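Local coordinates for thiosulfate sulfurtransferase (Pseudomonas aeruginosa, PDB 1YT8), which probably transfers sulfur from thiosulfate to cyanide as a rhodanese-family enzyme with four rhodanese-like domains in one chain, at residues A412-R417 with S484-R489; A402-R407 with G478-A483. All blocks are in the same frame, centred on the assembly; numbering follows the deposited sequence.

Both contacts lay the loop after helix 464-470 against the part of the chain around helix 401-406 and strand 413-414, and their centres lie about 9 Å apart. Interaction 2 lays 478-483 against helix 401-406; interaction 1 takes up the next residues, 484-489, against strand 413-414 and its exit. Two polar links join them: Tyr404 OH sits 2.7 Å from Ala412 O, a probable hydrogen bond, and Arg486 NH1 forms a salt bridge with Glu479 OE2 at 2.8 Å. Trp414 CD1 also packs on Tyr404 CB, 3.7 Å away. The bound sulfite is held by Cys193 to Arg198 and Gln312, so neither contact contributes to that pocket.

Interaction 1 (A412-R417 with S484-R489); sequences AAWVLR and SPRIDR
Two backbone carbonyl oxygens, those of Ser484 and Pro485, meet the indole of Trp414 at its edge and in its plane. Both converge on one rim carbon: CZ3 of Trp414 is 3.4 Å from Ser484 O and 3.5 Å from Pro485 O. CG is anti to the backbone N (chi1 -180°), which starts the side chain away from that N. Asp488 reaches it tip to tip, with OD2 3.6 Å from Trp414 CZ2 and the carboxylate plane turned 49° from the ring. The polar ends look outside the pair: Trp414 NE1 bonds to Thr399 O, and Asp488 OD1 to Ser401 OG.

Two residues further on, Leu416 N donates to Ser484 OG at 3.1 Å, a moderately bent bond (151°), and this is the one hydrogen bond between the segments. Ser484 N, by contrast, is buried with no partner in the model. Leu416 CD1 meets Ile487 CG1 at 3.8 Å, the two side chains crossing at about a right angle, while CD2 packs on Asp488 CB. Behind this, Val415 and Ser484 both rest on Ala423 of helix 420-427, and Ala413 bonds through its backbone to strand 393-397, the neighbour of edge strand 413-414 in the parallel sheet.

Interaction 2 (A402-R407 with G478-A483); sequences ANYAKR and GESLLA
Tyr404 projects from helix 401-406 so that its phenol enters the bend of 478-483. CG stands anti to the backbone N (chi1 173°), starting the ring on its way out from the helix. At the tip, Leu481 N donates to Tyr404 OH over 3.0 Å, a somewhat bent bond at 148°. The same hydroxyl is hydrogen-bonded to Ala412 O, so it serves two backbone groups, and those two bonds tie down the end of the ring. Ser480 CB closes on the oxygen as well, 3.5 Å from Tyr404 OH.

Leu482 crosses the ring obliquely and places CD2 3.8 Å from Tyr404 CE2. The same ring carbon lies 3.7 Å from Gly478 O, while Glu479 CA sits at the ring edge, near its plane. His408 stacks on the tyrosine from outside the two segments.

At the other end of the contact, Gly478 N gives a short, nearly straight bond to Ala405 O, 2.7 Å long at 169°. From there the chain bends through an inverse gamma turn centred on Glu479.

Beyond it, Leu481 and Ala483 both bond to the backbone of Trp414, so the chain runs beside edge strand 413-414 in the same direction. That strand borders a parallel sheet in the order 1-5-4-2-3, the topology of the rhodanese fold.

Interaction 1 (A412-R417 with S484-R489)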
ATOM      1  N   ALA A 412     -20.273  14.696  16.105  1.00 16.37           N
ATOM      2  CA  ALA A 412     -20.165  14.154  14.752  1.00 16.08           C
ATOM      3  C   ALA A 412     -20.424  12.650  14.721  1.00 16.07           C
ATOM      4  O   ALA A 412     -20.086  11.928  15.662  1.00 15.09           O
ATOM      5  CB  ALA A 412     -18.786  14.456  14.176  1.00 17.43           C
ATOM      6  N   ALA A 413     -21.037  12.183  13.637  1.00 15.05           N
ATOM      7  CA  ALA A 413     -21.323  10.763  13.471  1.00 14.31           C
ATOM      8  C   ALA A 413     -20.384  10.205  12.403  1.00 14.91           C
ATOM      9  O   ALA A 413     -20.260  10.774  11.320  1.00 11.37           O
ATOM     10  CB  ALA A 413     -22.780  10.560  13.041  1.00 12.83           C
ATOM     11  N   TRP A 414     -19.706   9.104  12.711  1.00 15.21           N
ATOM     12  CA  TRP A 414     -18.811   8.510  11.726  1.00 14.94           C
ATOM     13  C   TRP A 414     -19.642   7.682  10.750  1.00 12.11           C
ATOM     14  O   TRP A 414     -20.557   6.958  11.152  1.00 12.31           O
ATOM     15  CB  TRP A 414     -17.760   7.610  12.388  1.00 14.40           C
ATOM     16  CG  TRP A 414     -16.838   7.003  11.373  1.00 15.50           C
ATOM     17  CD1 TRP A 414     -15.830   7.634  10.700  1.00 15.08           C
ATOM     18  CD2 TRP A 414     -16.909   5.676  10.838  1.00 15.66           C
ATOM     19  NE1 TRP A 414     -15.272   6.783   9.773  1.00 15.30           N
ATOM     20  CE2 TRP A 414     -15.915   5.575   9.836  1.00 16.00           C
ATOM     21  CE3 TRP A 414     -17.719   4.562  11.104  1.00 15.84           C
ATOM     22  CZ2 TRP A 414     -15.707   4.401   9.097  1.00 16.02           C
ATOM     23  CZ3 TRP A 414     -17.512   3.392  10.368  1.00 16.49           C
ATOM     24  CH2 TRP A 414     -16.512   3.324   9.375  1.00 15.14           C
ATOM     25  N   VAL A 415     -19.316   7.785   9.468  1.00 13.74           N
ATOM     26  CA  VAL A 415     -20.044   7.050   8.444  1.00 14.98           C
ATOM     27  C   VAL A 415     -19.134   6.525   7.342  1.00 13.48           C
ATOM     28  O   VAL A 415     -18.006   6.993   7.166  1.00 15.91           O
ATOM     29  CB  VAL A 415     -21.110   7.939   7.753  1.00 15.76           C
ATOM     30  CG1 VAL A 415     -22.118   8.452   8.769  1.00 15.82           C
ATOM     31  CG2 VAL A 415     -20.431   9.104   7.056  1.00 16.73           C
ATOM     32  N   LEU A 416     -19.648   5.543   6.616  1.00 14.92           N
ATOM     33  CA  LEU A 416     -18.969   4.953   5.473  1.00 15.21           C
ATOM     34  C   LEU A 416     -19.684   5.570   4.281  1.00 15.46           C
ATOM     35  O   LEU A 416     -20.911   5.513   4.199  1.00 14.96           O
ATOM     36  CB  LEU A 416     -19.176   3.439   5.430  1.00 15.28           C
ATOM     37  CG  LEU A 416     -18.337   2.538   6.333  1.00 14.99           C
ATOM     38  CD1 LEU A 416     -18.805   1.095   6.175  1.00 15.72           C
ATOM     39  CD2 LEU A 416     -16.863   2.674   5.961  1.00 15.01           C
ATOM     40  N   ARG A 417     -18.937   6.161   3.363  1.00 15.19           N
ATOM     41  CA  ARG A 417     -19.567   6.762   2.202  1.00 17.93           C
ATOM     42  C   ARG A 417     -20.319   5.711   1.387  1.00 18.10           C
ATOM     43  O   ARG A 417     -21.328   6.014   0.749  1.00 20.21           O
ATOM     44  CB  ARG A 417     -18.522   7.446   1.321  1.00 16.82           C
ATOM     45  CG  ARG A 417     -19.127   8.125   0.105  1.00 18.95           C
ATOM     46  CD  ARG A 417     -18.069   8.760  -0.758  1.00 21.20           C
ATOM     47  NE  ARG A 417     -18.616   9.220  -2.030  1.00 21.30           N
ATOM     48  CZ  ARG A 417     -17.899   9.348  -3.139  1.00 23.05           C
ATOM     49  NH1 ARG A 417     -16.605   9.051  -3.127  1.00 20.81           N
ATOM     50  NH2 ARG A 417     -18.476   9.757  -4.264  1.00 18.77           N
ATOM     51  N   SER A 484     -22.136   3.611  11.041  1.00 16.77           N
ATOM     52  CA  SER A 484     -21.767   2.551  10.102  1.00 17.30           C
ATOM     53  C   SER A 484     -20.838   1.586  10.827  1.00 16.33           C
ATOM     54  O   SER A 484     -20.236   1.939  11.835  1.00 17.18           O
ATOM     55  CB  SER A 484     -21.016   3.125   8.892  1.00 15.71           C
ATOM     56  OG  SER A 484     -21.818   4.004   8.124  1.00 14.68           O
ATOM     57  N   PRO A 485     -20.710   0.348  10.324  1.00 18.97           N
ATOM     58  CA  PRO A 485     -19.825  -0.630  10.969  1.00 19.15           C
ATOM     59  C   PRO A 485     -18.363  -0.317  10.633  1.00 18.14           C
ATOM     60  O   PRO A 485     -18.063   0.092   9.514  1.00 17.42           O
ATOM     61  CB  PRO A 485     -20.289  -1.953  10.368  1.00 19.27           C
ATOM     62  CG  PRO A 485     -20.670  -1.550   8.966  1.00 19.62           C
ATOM     63  CD  PRO A 485     -21.442  -0.262   9.198  1.00 19.72           C
ATOM     64  N   ARG A 486     -17.457  -0.500  11.594  1.00 17.90           N
ATOM     65  CA  ARG A 486     -16.041  -0.224  11.347  1.00 18.11           C
ATOM     66  C   ARG A 486     -15.374  -1.343  10.559  1.00 16.92           C
ATOM     67  O   ARG A 486     -14.686  -2.191  11.127  1.00 18.70           O
ATOM     68  CB  ARG A 486     -15.275  -0.013  12.660  1.00 17.82           C
ATOM     69  CG  ARG A 486     -15.575   1.296  13.361  1.00 19.77           C
ATOM     70  CD  ARG A 486     -14.649   1.519  14.555  1.00 19.18           C
ATOM     71  NE  ARG A 486     -13.263   1.761  14.159  1.00 20.49           N
ATOM     72  CZ  ARG A 486     -12.282   2.045  15.013  1.00 20.46           C
ATOM     73  NH1 ARG A 486     -12.536   2.120  16.312  1.00 20.03           N
ATOM     74  NH2 ARG A 486     -11.051   2.271  14.570  1.00 17.92           N
ATOM     75  N   ILE A 487     -15.579  -1.335   9.247  1.00 15.78           N
ATOM     76  CA  ILE A 487     -14.988  -2.343   8.373  1.00 14.33           C
ATOM     77  C   ILE A 487     -14.077  -1.689   7.338  1.00 15.56           C
ATOM     78  O   ILE A 487     -13.661  -2.336   6.373  1.00 14.96           O
ATOM     79  CB  ILE A 487     -16.081  -3.129   7.619  1.00 14.24           C
ATOM     80  CG1 ILE A 487     -16.958  -2.157   6.817  1.00 12.24           C
ATOM     81  CG2 ILE A 487     -16.912  -3.941   8.604  1.00 14.05           C
ATOM     82  CD1 ILE A 487     -17.964  -2.833   5.900  1.00 12.45           C
ATOM     83  N   ASP A 488     -13.760  -0.411   7.542  1.00 15.28           N
ATOM     84  CA  ASP A 488     -12.927   0.306   6.591  1.00 15.73           C
ATOM     85  C   ASP A 488     -11.448  -0.064   6.623  1.00 15.40           C
ATOM     86  O   ASP A 488     -10.706   0.287   5.708  1.00 16.47           O
ATOM     87  CB  ASP A 488     -13.122   1.830   6.741  1.00 15.23           C
ATOM     88  CG  ASP A 488     -12.758   2.360   8.123  1.00 14.72           C
ATOM     89  OD1 ASP A 488     -12.931   1.644   9.129  1.00 17.06           O
ATOM     90  OD2 ASP A 488     -12.320   3.527   8.201  1.00 17.46           O
ATOM     91  N   ARG A 489     -11.025  -0.789   7.656  1.00 16.44           N
ATOM     92  CA  ARG A 489      -9.631  -1.213   7.752  1.00 17.51           C
ATOM     93  C   ARG A 489      -9.456  -2.648   8.238  1.00 17.64           C
ATOM     94  O   ARG A 489     -10.049  -3.063   9.231  1.00 18.43           O
ATOM     95  CB  ARG A 489      -8.830  -0.278   8.668  1.00 19.58           C
ATOM     96  CG  ARG A 489      -7.422  -0.803   8.955  1.00 23.39           C
ATOM     97  CD  ARG A 489      -6.540   0.196   9.674  1.00 27.26           C
ATOM     98  NE  ARG A 489      -5.223  -0.379   9.952  1.00 30.87           N
ATOM     99  CZ  ARG A 489      -4.998  -1.339  10.845  1.00 32.04           C
ATOM    100  NH1 ARG A 489      -6.000  -1.832  11.562  1.00 33.58           N
ATOM    101  NH2 ARG A 489      -3.773  -1.827  11.002  1.00 34.62           N
TER

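Interaction 2 (A402-R407 with G478-A483)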
ATOM      1  N   ALA A 402     -10.426   5.026  12.284  1.00 19.23           N
ATOM      2  CA  ALA A 402      -9.312   5.130  13.225  1.00 19.62           C
ATOM      3  C   ALA A 402      -9.040   6.600  13.559  1.00 19.83           C
ATOM      4  O   ALA A 402      -8.773   6.937  14.714  1.00 20.19           O
ATOM      5  CB  ALA A 402      -8.057   4.478  12.639  1.00 19.90           C
ATOM      6  N   ASN A 403      -9.109   7.464  12.550  1.00 18.55           N
ATOM      7  CA  ASN A 403      -8.881   8.896  12.750  1.00 20.65           C
ATOM      8  C   ASN A 403     -10.006   9.496  13.583  1.00 19.53           C
ATOM      9  O   ASN A 403      -9.770  10.325  14.461  1.00 19.94           O
ATOM     10  CB  ASN A 403      -8.809   9.637  11.411  1.00 21.38           C
ATOM     11  CG  ASN A 403      -7.640   9.192  10.557  1.00 26.49           C
ATOM     12  OD1 ASN A 403      -6.560   8.899  11.070  1.00 27.41           O
ATOM     13  ND2 ASN A 403      -7.844   9.158   9.244  1.00 26.00           N
ATOM     14  N   TYR A 404     -11.231   9.075  13.290  1.00 18.50           N
ATOM     15  CA  TYR A 404     -12.402   9.556  14.010  1.00 18.19           C
ATOM     16  C   TYR A 404     -12.266   9.279  15.510  1.00 18.53           C
ATOM     17  O   TYR A 404     -12.473  10.168  16.332  1.00 18.59           O
ATOM     18  CB  TYR A 404     -13.660   8.871  13.464  1.00 17.82           C
ATOM     19  CG  TYR A 404     -14.914   9.169  14.250  1.00 17.21           C
ATOM     20  CD1 TYR A 404     -15.631  10.351  14.048  1.00 18.15           C
ATOM     21  CD2 TYR A 404     -15.381   8.271  15.207  1.00 17.80           C
ATOM     22  CE1 TYR A 404     -16.792  10.625  14.786  1.00 18.53           C
ATOM     23  CE2 TYR A 404     -16.532   8.537  15.950  1.00 18.26           C
ATOM     24  CZ  TYR A 404     -17.230   9.710  15.734  1.00 18.59           C
ATOM     25  OH  TYR A 404     -18.368   9.955  16.467  1.00 16.34           O
ATOM     26  N   ALA A 405     -11.911   8.044  15.853  1.00 17.15           N
ATOM     27  CA  ALA A 405     -11.750   7.639  17.248  1.00 17.30           C
ATOM     28  C   ALA A 405     -10.682   8.453  17.964  1.00 18.92           C
ATOM     29  O   ALA A 405     -10.737   8.634  19.181  1.00 19.42           O
ATOM     30  CB  ALA A 405     -11.402   6.150  17.320  1.00 18.42           C
ATOM     31  N   LYS A 406      -9.709   8.943  17.209  1.00 20.56           N
ATOM     32  CA  LYS A 406      -8.630   9.730  17.789  1.00 23.85           C
ATOM     33  C   LYS A 406      -9.069  11.160  18.094  1.00 23.54           C
ATOM     34  O   LYS A 406      -8.704  11.724  19.131  1.00 24.57           O
ATOM     35  CB  LYS A 406      -7.430   9.744  16.839  1.00 26.00           C
ATOM     36  CG  LYS A 406      -6.223  10.510  17.361  1.00 32.09           C
ATOM     37  CD  LYS A 406      -5.003  10.309  16.469  1.00 35.40           C
ATOM     38  CE  LYS A 406      -3.804  11.115  16.968  1.00 38.58           C
ATOM     39  NZ  LYS A 406      -3.400  10.750  18.360  1.00 39.45           N
ATOM     40  N   ARG A 407      -9.865  11.741  17.204  1.00 22.60           N
ATOM     41  CA  ARG A 407     -10.320  13.115  17.394  1.00 22.73           C
ATOM     42  C   ARG A 407     -11.366  13.504  16.355  1.00 20.74           C
ATOM     43  O   ARG A 407     -11.200  13.235  15.169  1.00 20.39           O
ATOM     44  CB  ARG A 407      -9.122  14.062  17.286  1.00 24.25           C
ATOM     45  CG  ARG A 407      -9.408  15.515  17.623  1.00 28.73           C
ATOM     46  CD  ARG A 407      -8.172  16.362  17.352  1.00 31.62           C
ATOM     47  NE  ARG A 407      -7.805  16.312  15.939  1.00 35.40           N
ATOM     48  CZ  ARG A 407      -6.696  16.837  15.427  1.00 37.57           C
ATOM     49  NH1 ARG A 407      -5.826  17.459  16.212  1.00 38.35           N
ATOM     50  NH2 ARG A 407      -6.462  16.749  14.123  1.00 37.99           N
ATOM     51  N   GLY A 478     -12.844   8.904  20.877  1.00 21.56           N
ATOM     52  CA  GLY A 478     -13.531   7.657  21.148  1.00 20.70           C
ATOM     53  C   GLY A 478     -14.580   7.395  20.084  1.00 19.49           C
ATOM     54  O   GLY A 478     -14.775   8.213  19.185  1.00 19.64           O
ATOM     55  N   GLU A 479     -15.248   6.252  20.181  1.00 20.17           N
ATOM     56  CA  GLU A 479     -16.290   5.881  19.227  1.00 18.12           C
ATOM     57  C   GLU A 479     -17.605   6.496  19.694  1.00 17.72           C
ATOM     58  O   GLU A 479     -18.557   5.788  20.018  1.00 18.83           O
ATOM     59  CB  GLU A 479     -16.411   4.359  19.160  1.00 18.31           C
ATOM     60  CG  GLU A 479     -15.086   3.648  18.911  1.00 19.53           C
ATOM     61  CD  GLU A 479     -15.246   2.145  18.784  1.00 19.12           C
ATOM     62  OE1 GLU A 479     -15.763   1.516  19.731  1.00 19.02           O
ATOM     63  OE2 GLU A 479     -14.855   1.594  17.734  1.00 21.02           O
ATOM     64  N   SER A 480     -17.649   7.824  19.716  1.00 18.61           N
ATOM     65  CA  SER A 480     -18.826   8.557  20.173  1.00 17.14           C
ATOM     66  C   SER A 480     -20.138   8.157  19.507  1.00 15.80           C
ATOM     67  O   SER A 480     -21.114   7.828  20.187  1.00 16.15           O
ATOM     68  CB  SER A 480     -18.587  10.056  19.991  1.00 16.30           C
ATOM     69  OG  SER A 480     -17.377  10.436  20.622  1.00 18.97           O
ATOM     70  N   LEU A 481     -20.168   8.194  18.180  1.00 14.91           N
ATOM     71  CA  LEU A 481     -21.374   7.837  17.448  1.00 13.65           C
ATOM     72  C   LEU A 481     -21.034   7.216  16.098  1.00 14.05           C
ATOM     73  O   LEU A 481     -20.702   7.925  15.155  1.00 16.06           O
ATOM     74  CB  LEU A 481     -22.240   9.080  17.239  1.00 15.00           C
ATOM     75  CG  LEU A 481     -23.595   8.868  16.555  1.00 17.65           C
ATOM     76  CD1 LEU A 481     -24.406   7.819  17.303  1.00 17.46           C
ATOM     77  CD2 LEU A 481     -24.344  10.196  16.508  1.00 18.62           C
ATOM     78  N   LEU A 482     -21.115   5.890  16.011  1.00 14.70           N
ATOM     79  CA  LEU A 482     -20.814   5.185  14.769  1.00 14.61           C
ATOM     80  C   LEU A 482     -22.118   4.833  14.065  1.00 13.43           C
ATOM     81  O   LEU A 482     -22.896   4.015  14.556  1.00 15.51           O
ATOM     82  CB  LEU A 482     -20.023   3.908  15.067  1.00 14.11           C
ATOM     83  CG  LEU A 482     -18.756   4.092  15.909  1.00 15.03           C
ATOM     84  CD1 LEU A 482     -18.131   2.734  16.200  1.00 15.99           C
ATOM     85  CD2 LEU A 482     -17.771   4.994  15.174  1.00 14.09           C
ATOM     86  N   ALA A 483     -22.353   5.455  12.916  1.00 14.95           N
ATOM     87  CA  ALA A 483     -23.569   5.217  12.151  1.00 15.04           C
ATOM     88  C   ALA A 483     -23.358   4.129  11.101  1.00 15.91           C
ATOM     89  O   ALA A 483     -24.279   3.776  10.365  1.00 17.32           O
ATOM     90  CB  ALA A 483     -24.022   6.511  11.486  1.00 14.00           C
TER